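Local structure of probable fumarate reductase Ifc3 (1QO8) at residues S163-N168 with G541-A546; I498-M502 with G536-L540. The protein catalyses, in vitro, the essentially one-way reduction of fumarate to succinate with one FAD and four covalent c-type hemes per subunit, and may take part in electron transport to Fe(3+). All blocks are in the same frame, centred on the assembly; numbering follows the deposited sequence.

In the fold
Following the chain from the N terminus, past the heme-bearing cytochrome region, the first segment met is 163-168, a loop leading into the short strand 167-168. Strand 489-505 comes much later and carries 498-502; the chain then passes through strand 524-526 to the loop 536-540 and runs directly into 541-546, where helix 543-563 begins. Interaction 1 therefore closes a loop of 372 intervening residues, and interaction 2, closing one of only 33, is nested inside it. The two touch where Ala-544 packs on Arg-539 and His-500. Both reach the flavin of FAD, so the 163-168 loop, a long sheet strand and the last helix meet around one cofactor.

Interaction 1 of 2, residues S163-N168 with G541-A546; sequences SAGGMN and GGNAIA. With FAD (flavin-adenine dinucleotide), chain G.
Asn-168 carries the polar half of this contact, its amide set almost perpendicular to that of Asn-543, with 86° between the planes. The two side chains cross at about a right angle, and Asn-168 ND2 gives one hydrogen bond to Asn-543 OD1 (2.9 Å) and another to the backbone Gly-541 O (2.7 Å). Asn-543 OD1 lies in the amide plane of Asn-168, yet ND2 stands well above the carbonyl plane of Asn-543, so it does not sit on a lone pair there. With CG beside its own backbone N (chi1 -70°), the Asn-168 amide is placed where ND2 meets both Gly-541 O and Asn-543 OD1. OD1 is taken by Thr-239, which fixes the amide's flip. Alongside, Asn-168 N meets Gly-542 O in a nearly straight bond of 3.0 Å, and Gly-542 CA makes a CH...O contact with Gly-166 O.

The apolar half is built on Ile-545. Its CG2 branch lies 3.9 Å from Met-167 CB, while CD1 reaches Ser-163 OG, whose hydrogen bond goes to Ser-160 O. The extended Met-167 chain continues alongside Ala-546.

Both segments grip the flavin by its pyrimidine edge. Flavin N3 donates to Gly-166 O (3.1 Å), and flavin O2 accepts from Ile-545 N at 2.9 Å and, weakly, from Gly-542 N. Gly-542 is the N-cap residue, so O2 faces the amino end of helix 543-563. As in other flavoenzymes, that helix end would probably stabilise negative charge building up around N1 and O2 of the reduced flavin.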
loop_
_atom_site.group_PDB
_atom_site.type_symbol
_atom_site.label_atom_id
_atom_site.label_comp_id
_atom_site.label_asym_id
_atom_site.label_seq_id
_atom_site.Cartn_x
_atom_site.Cartn_y
_atom_site.Cartn_z
ATOM N N SER A 163 -20.991 6.475 -15.689
ATOM C CA SER A 163 -19.934 7.076 -16.483
ATOM C C SER A 163 -20.583 7.914 -17.610
ATOM O O SER A 163 -21.572 7.667 -18.242
ATOM C CB SER A 163 -18.911 6.099 -17.022
ATOM O OG SER A 163 -19.349 5.360 -18.123
ATOM N N ALA A 164 -19.971 9.043 -17.782
ATOM C CA ALA A 164 -20.066 10.300 -18.372
ATOM C C ALA A 164 -19.421 10.687 -19.690
ATOM O O ALA A 164 -19.851 11.413 -20.587
ATOM C CB ALA A 164 -19.031 10.978 -17.276
ATOM N N GLY A 165 -18.143 10.344 -19.815
ATOM C CA GLY A 165 -17.233 11.034 -20.740
ATOM C C GLY A 165 -16.593 10.037 -21.696
ATOM O O GLY A 165 -15.364 10.037 -21.784
ATOM N N GLY A 166 -17.322 9.096 -22.215
ATOM C CA GLY A 166 -16.980 8.084 -23.093
ATOM C C GLY A 166 -15.713 7.277 -23.021
ATOM O O GLY A 166 -15.030 7.212 -22.013
ATOM N N MET A 167 -15.310 6.752 -24.156
ATOM C CA MET A 167 -14.310 5.724 -24.357
ATOM C C MET A 167 -13.287 6.200 -25.391
ATOM O O MET A 167 -13.666 6.658 -26.483
ATOM C CB MET A 167 -15.074 4.494 -24.879
ATOM C CG MET A 167 -14.140 3.335 -25.195
ATOM S SD MET A 167 -14.831 1.727 -25.538
ATOM C CE MET A 167 -13.353 0.857 -26.034
ATOM N N ASN A 168 -12.034 6.281 -24.997
ATOM C CA ASN A 168 -10.892 6.582 -25.838
ATOM C C ASN A 168 -10.567 5.440 -26.773
ATOM O O ASN A 168 -10.643 4.255 -26.448
ATOM C CB ASN A 168 -9.651 6.940 -24.951
ATOM C CG ASN A 168 -9.834 8.266 -24.267
ATOM O OD1 ASN A 168 -10.653 9.101 -24.700
ATOM N ND2 ASN A 168 -9.163 8.594 -23.168
ATOM N N GLY A 541 -9.334 10.909 -18.551
ATOM C CA GLY A 541 -10.747 10.783 -18.970
ATOM C C GLY A 541 -10.877 9.952 -20.247
ATOM O O GLY A 541 -10.113 10.151 -21.199
ATOM N N GLY A 542 -11.652 8.860 -20.254
ATOM C CA GLY A 542 -11.896 8.025 -21.371
ATOM C C GLY A 542 -11.103 6.717 -21.421
ATOM O O GLY A 542 -11.434 5.751 -22.136
ATOM N N ASN A 543 -10.028 6.672 -20.626
ATOM C CA ASN A 543 -9.141 5.511 -20.676
ATOM C C ASN A 543 -9.590 4.375 -19.779
ATOM O O ASN A 543 -9.335 3.206 -20.086
ATOM C CB ASN A 543 -7.752 6.010 -20.212
ATOM C CG ASN A 543 -6.939 6.439 -21.415
ATOM O OD1 ASN A 543 -7.433 6.360 -22.546
ATOM N ND2 ASN A 543 -5.719 6.846 -21.175
ATOM N N ALA A 544 -10.259 4.689 -18.679
ATOM C CA ALA A 544 -10.730 3.585 -17.791
ATOM C C ALA A 544 -11.903 2.813 -18.372
ATOM O O ALA A 544 -11.981 1.582 -18.237
ATOM C CB ALA A 544 -11.201 4.165 -16.473
ATOM N N ILE A 545 -12.840 3.525 -19.038
ATOM C CA ILE A 545 -13.902 2.820 -19.778
ATOM C C ILE A 545 -13.211 1.972 -20.838
ATOM O O ILE A 545 -13.567 0.800 -20.989
ATOM C CB ILE A 545 -15.000 3.705 -20.432
ATOM C CG1 ILE A 545 -15.845 4.217 -19.296
ATOM C CG2 ILE A 545 -15.873 2.945 -21.446
ATOM C CD1 ILE A 545 -16.695 3.074 -18.681
ATOM N N ALA A 546 -12.194 2.497 -21.533
ATOM C CA ALA A 546 -11.569 1.696 -22.566
ATOM C C ALA A 546 -10.859 0.466 -22.034
ATOM O O ALA A 546 -10.798 -0.603 -22.645
ATOM C CB ALA A 546 -10.531 2.526 -23.338
HETATM P PA FAD G . -17.452 -1.235 -11.950
HETATM O O1A FAD G . -18.236 -0.689 -13.103
HETATM O O2A FAD G . -17.463 -0.616 -10.744
HETATM O O5B FAD G . -18.299 -2.504 -11.576
HETATM C C5B FAD G . -17.842 -3.524 -10.596
HETATM C C4B FAD G . -19.073 -4.523 -10.316
HETATM O O4B FAD G . -18.497 -5.504 -9.322
HETATM C C3B FAD G . -20.202 -3.815 -9.496
HETATM O O3B FAD G . -21.453 -3.736 -10.016
HETATM C C2B FAD G . -19.977 -4.277 -8.010
HETATM O O2B FAD G . -21.180 -4.368 -7.208
HETATM C C1B FAD G . -19.523 -5.666 -8.263
HETATM N N9A FAD G . -18.738 -6.228 -7.156
HETATM C C8A FAD G . -17.835 -5.596 -6.338
HETATM N N7A FAD G . -17.409 -6.370 -5.379
HETATM C C5A FAD G . -18.054 -7.590 -5.561
HETATM C C6A FAD G . -18.082 -8.828 -4.788
HETATM N N6A FAD G . -17.382 -9.031 -3.706
HETATM N N1A FAD G . -18.846 -9.809 -5.331
HETATM C C2A FAD G . -19.666 -9.621 -6.420
HETATM N N3A FAD G . -19.716 -8.503 -7.178
HETATM C C4A FAD G . -18.909 -7.534 -6.669
HETATM N N1 FAD G . -13.837 6.637 -16.953
HETATM C C2 FAD G . -13.707 6.827 -18.238
HETATM O O2 FAD G . -12.861 6.406 -18.957
HETATM N N3 FAD G . -14.629 7.615 -18.992
HETATM C C4 FAD G . -15.685 8.156 -18.265
HETATM O O4 FAD G . -16.472 8.869 -18.820
HETATM C C4X FAD G . -15.768 7.978 -16.817
HETATM N N5 FAD G . -16.756 8.561 -16.121
HETATM C C5X FAD G . -16.894 8.341 -14.792
HETATM C C6 FAD G . -17.958 8.968 -14.130
HETATM C C7 FAD G . -18.130 8.758 -12.783
HETATM C C7M FAD G . -19.241 9.386 -12.004
HETATM C C8 FAD G . -17.228 7.860 -12.106
HETATM C C8M FAD G . -17.449 7.567 -10.653
HETATM C C9 FAD G . -16.205 7.222 -12.759
HETATM C C9A FAD G . -16.002 7.431 -14.102
HETATM N N10 FAD G . -14.969 6.860 -14.872
HETATM C C10 FAD G . -14.825 7.104 -16.183
HETATM C "C1'" FAD G . -14.244 5.655 -14.358
HETATM C "C2'" FAD G . -14.816 4.365 -15.036
HETATM O "O2'" FAD G . -16.253 4.662 -15.042
HETATM C "C3'" FAD G . -14.664 3.245 -13.978
HETATM O "O3'" FAD G . -13.286 3.059 -13.631
HETATM C "C4'" FAD G . -14.888 1.891 -14.732
HETATM O "O4'" FAD G . -16.299 1.937 -15.105
HETATM C "C5'" FAD G . -14.727 0.767 -13.647
HETATM O "O5'" FAD G . -15.358 -0.481 -14.345
HETATM P P FAD G . -15.302 -1.886 -13.716
HETATM O O1P FAD G . -15.977 -2.778 -14.733
HETATM O O2P FAD G . -13.957 -2.051 -13.388
HETATM O O3P FAD G . -15.989 -1.714 -12.452
#

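Interaction 2 of 2, residues I498-M502 with G536-L540; sequences IHHTM and GYNRL. With FAD (flavin-adenine dinucleotide), chain G.
Arg-539 reaches from its loop across a classic beta bulge, formed where His-499 and His-500 in strand 489-505 both face Gln-358. Its CD methylene sits over one face of the His-500 ring in a CH-pi contact, 3.4 Å from the centroid and only 9° off the ring normal. At chi3 the arginine chain bends (64°), and beyond that turn the guanidinium passes to the other histidine. There NH2 stands 3.5 Å from His-499 CD2, at the edge of a ring whose plane is 63° from the guanidinium, and His-499 NE2 lies over one face of the guanidinium. His-499 ND1 is held by Ser-331, which steadies the ring beside the flavin. As in related fumarate reductases, His-499 and Arg-539 probably bind fumarate and succinate, so the contact joins two residues of the likely substrate site.

Met-502 fills the other end. Bent at both chi2 and chi3, it curls against the loop backbone, with SD 3.5 Å from Arg-539 N and CE against Tyr-537 O; Tyr-537 itself packs on Ser-518 of the second subunit. Back at the cofactor, FAD O3' lies in the plane of the His-500 ring, at its edge, 3.0 Å from His-500 CE1.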
loop_
_atom_site.group_PDB
_atom_site.type_symbol
_atom_site.label_atom_id
_atom_site.label_comp_id
_atom_site.label_asym_id
_atom_site.label_seq_id
_atom_site.Cartn_x
_atom_site.Cartn_y
_atom_site.Cartn_z
ATOM N N ILE A 498 -13.237 11.354 -3.767
ATOM C CA ILE A 498 -12.567 10.200 -4.381
ATOM C C ILE A 498 -13.326 9.821 -5.611
ATOM O O ILE A 498 -14.560 9.709 -5.666
ATOM C CB ILE A 498 -12.413 9.035 -3.328
ATOM C CG1 ILE A 498 -11.376 9.672 -2.325
ATOM C CG2 ILE A 498 -11.712 7.869 -3.993
ATOM C CD1 ILE A 498 -11.556 9.144 -0.942
ATOM N N HIS A 499 -12.672 9.540 -6.694
ATOM C CA HIS A 499 -13.229 9.290 -7.975
ATOM C C HIS A 499 -12.661 8.051 -8.583
ATOM O O HIS A 499 -13.496 7.407 -9.234
ATOM C CB HIS A 499 -12.843 10.558 -8.878
ATOM C CG HIS A 499 -13.479 10.418 -10.226
ATOM N ND1 HIS A 499 -14.854 10.570 -10.304
ATOM C CD2 HIS A 499 -13.039 10.189 -11.470
ATOM C CE1 HIS A 499 -15.251 10.407 -11.590
ATOM N NE2 HIS A 499 -14.174 10.120 -12.282
ATOM N N HIS A 500 -11.388 7.688 -8.472
ATOM C CA HIS A 500 -11.019 6.508 -9.287
ATOM C C HIS A 500 -9.805 5.984 -8.514
ATOM O O HIS A 500 -8.959 6.779 -8.104
ATOM C CB HIS A 500 -10.640 6.835 -10.701
ATOM C CG HIS A 500 -10.256 5.634 -11.549
ATOM N ND1 HIS A 500 -11.143 4.915 -12.246
ATOM C CD2 HIS A 500 -8.994 5.053 -11.734
ATOM C CE1 HIS A 500 -10.515 3.936 -12.946
ATOM N NE2 HIS A 500 -9.243 3.961 -12.605
ATOM N N THR A 501 -9.670 4.669 -8.315
ATOM C CA THR A 501 -8.417 4.169 -7.765
ATOM C C THR A 501 -7.586 3.471 -8.807
ATOM O O THR A 501 -7.895 2.337 -9.150
ATOM C CB THR A 501 -8.728 3.195 -6.584
ATOM O OG1 THR A 501 -9.595 2.144 -7.026
ATOM C CG2 THR A 501 -9.510 3.963 -5.558
ATOM N N MET A 502 -6.573 4.128 -9.362
ATOM C CA MET A 502 -5.710 3.594 -10.364
ATOM C C MET A 502 -4.967 2.357 -9.842
ATOM O O MET A 502 -4.641 1.534 -10.718
ATOM C CB MET A 502 -4.503 4.538 -10.756
ATOM C CG MET A 502 -4.896 5.820 -11.554
ATOM S SD MET A 502 -5.871 7.104 -10.758
ATOM C CE MET A 502 -4.776 7.808 -9.527
ATOM N N GLY A 536 -0.954 4.096 -14.498
ATOM C CA GLY A 536 0.101 4.634 -13.634
ATOM C C GLY A 536 -0.421 5.537 -12.553
ATOM O O GLY A 536 -1.303 5.123 -11.773
ATOM N N TYR A 537 0.157 6.712 -12.370
ATOM C CA TYR A 537 -0.269 7.569 -11.234
ATOM C C TYR A 537 -1.457 8.437 -11.568
ATOM O O TYR A 537 -1.902 9.152 -10.660
ATOM C CB TYR A 537 0.907 8.443 -10.742
ATOM C CG TYR A 537 2.042 7.742 -10.041
ATOM C CD1 TYR A 537 2.102 6.349 -9.952
ATOM C CD2 TYR A 537 3.063 8.473 -9.421
ATOM C CE1 TYR A 537 3.140 5.721 -9.282
ATOM C CE2 TYR A 537 4.120 7.858 -8.747
ATOM C CZ TYR A 537 4.140 6.482 -8.675
ATOM O OH TYR A 537 5.135 5.816 -8.009
ATOM N N ASN A 538 -2.061 8.407 -12.765
ATOM C CA ASN A 538 -3.218 9.344 -12.946
ATOM C C ASN A 538 -4.028 8.870 -14.116
ATOM O O ASN A 538 -3.453 8.772 -15.211
ATOM C CB ASN A 538 -2.694 10.764 -13.155
ATOM C CG ASN A 538 -3.845 11.755 -13.308
ATOM O OD1 ASN A 538 -4.740 11.888 -12.483
ATOM N ND2 ASN A 538 -3.911 12.403 -14.462
ATOM N N ARG A 539 -5.315 8.586 -13.925
ATOM C CA ARG A 539 -6.156 8.100 -15.047
ATOM C C ARG A 539 -6.509 9.312 -15.933
ATOM O O ARG A 539 -6.976 10.270 -15.305
ATOM C CB ARG A 539 -7.459 7.516 -14.468
ATOM C CG ARG A 539 -8.586 7.120 -15.415
ATOM C CD ARG A 539 -9.970 6.999 -14.755
ATOM N NE ARG A 539 -10.287 8.372 -14.280
ATOM C CZ ARG A 539 -11.024 9.306 -14.871
ATOM N NH1 ARG A 539 -11.636 8.938 -16.000
ATOM N NH2 ARG A 539 -11.120 10.534 -14.375
ATOM N N LEU A 540 -6.340 9.242 -17.255
ATOM C CA LEU A 540 -7.041 10.180 -18.139
ATOM C C LEU A 540 -8.494 9.900 -18.439
ATOM O O LEU A 540 -8.957 8.753 -18.627
ATOM C CB LEU A 540 -6.258 10.184 -19.490
ATOM C CG LEU A 540 -4.792 10.632 -19.357
ATOM C CD1 LEU A 540 -4.105 10.890 -20.689
ATOM C CD2 LEU A 540 -4.721 11.959 -18.580
HETATM P PA FAD G . -17.452 -1.235 -11.950
HETATM O O1A FAD G . -18.236 -0.689 -13.103
HETATM O O2A FAD G . -17.463 -0.616 -10.744
HETATM O O5B FAD G . -18.299 -2.504 -11.576
HETATM C C5B FAD G . -17.842 -3.524 -10.596
HETATM C C4B FAD G . -19.073 -4.523 -10.316
HETATM O O4B FAD G . -18.497 -5.504 -9.322
HETATM C C3B FAD G . -20.202 -3.815 -9.496
HETATM O O3B FAD G . -21.453 -3.736 -10.016
HETATM C C2B FAD G . -19.977 -4.277 -8.010
HETATM O O2B FAD G . -21.180 -4.368 -7.208
HETATM C C1B FAD G . -19.523 -5.666 -8.263
HETATM N N9A FAD G . -18.738 -6.228 -7.156
HETATM C C8A FAD G . -17.835 -5.596 -6.338
HETATM N N7A FAD G . -17.409 -6.370 -5.379
HETATM C C5A FAD G . -18.054 -7.590 -5.561
HETATM C C6A FAD G . -18.082 -8.828 -4.788
HETATM N N6A FAD G . -17.382 -9.031 -3.706
HETATM N N1A FAD G . -18.846 -9.809 -5.331
HETATM C C2A FAD G . -19.666 -9.621 -6.420
HETATM N N3A FAD G . -19.716 -8.503 -7.178
HETATM C C4A FAD G . -18.909 -7.534 -6.669
HETATM N N1 FAD G . -13.837 6.637 -16.953
HETATM C C2 FAD G . -13.707 6.827 -18.238
HETATM O O2 FAD G . -12.861 6.406 -18.957
HETATM N N3 FAD G . -14.629 7.615 -18.992
HETATM C C4 FAD G . -15.685 8.156 -18.265
HETATM O O4 FAD G . -16.472 8.869 -18.820
HETATM C C4X FAD G . -15.768 7.978 -16.817
HETATM N N5 FAD G . -16.756 8.561 -16.121
HETATM C C5X FAD G . -16.894 8.341 -14.792
HETATM C C6 FAD G . -17.958 8.968 -14.130
HETATM C C7 FAD G . -18.130 8.758 -12.783
HETATM C C7M FAD G . -19.241 9.386 -12.004
HETATM C C8 FAD G . -17.228 7.860 -12.106
HETATM C C8M FAD G . -17.449 7.567 -10.653
HETATM C C9 FAD G . -16.205 7.222 -12.759
HETATM C C9A FAD G . -16.002 7.431 -14.102
HETATM N N10 FAD G . -14.969 6.860 -14.872
HETATM C C10 FAD G . -14.825 7.104 -16.183
HETATM C "C1'" FAD G . -14.244 5.655 -14.358
HETATM C "C2'" FAD G . -14.816 4.365 -15.036
HETATM O "O2'" FAD G . -16.253 4.662 -15.042
HETATM C "C3'" FAD G . -14.664 3.245 -13.978
HETATM O "O3'" FAD G . -13.286 3.059 -13.631
HETATM C "C4'" FAD G . -14.888 1.891 -14.732
HETATM O "O4'" FAD G . -16.299 1.937 -15.105
HETATM C "C5'" FAD G . -14.727 0.767 -13.647
HETATM O "O5'" FAD G . -15.358 -0.481 -14.345
HETATM P P FAD G . -15.302 -1.886 -13.716
HETATM O O1P FAD G . -15.977 -2.778 -14.733
HETATM O O2P FAD G . -13.957 -2.051 -13.388
HETATM O O3P FAD G . -15.989 -1.714 -12.452
#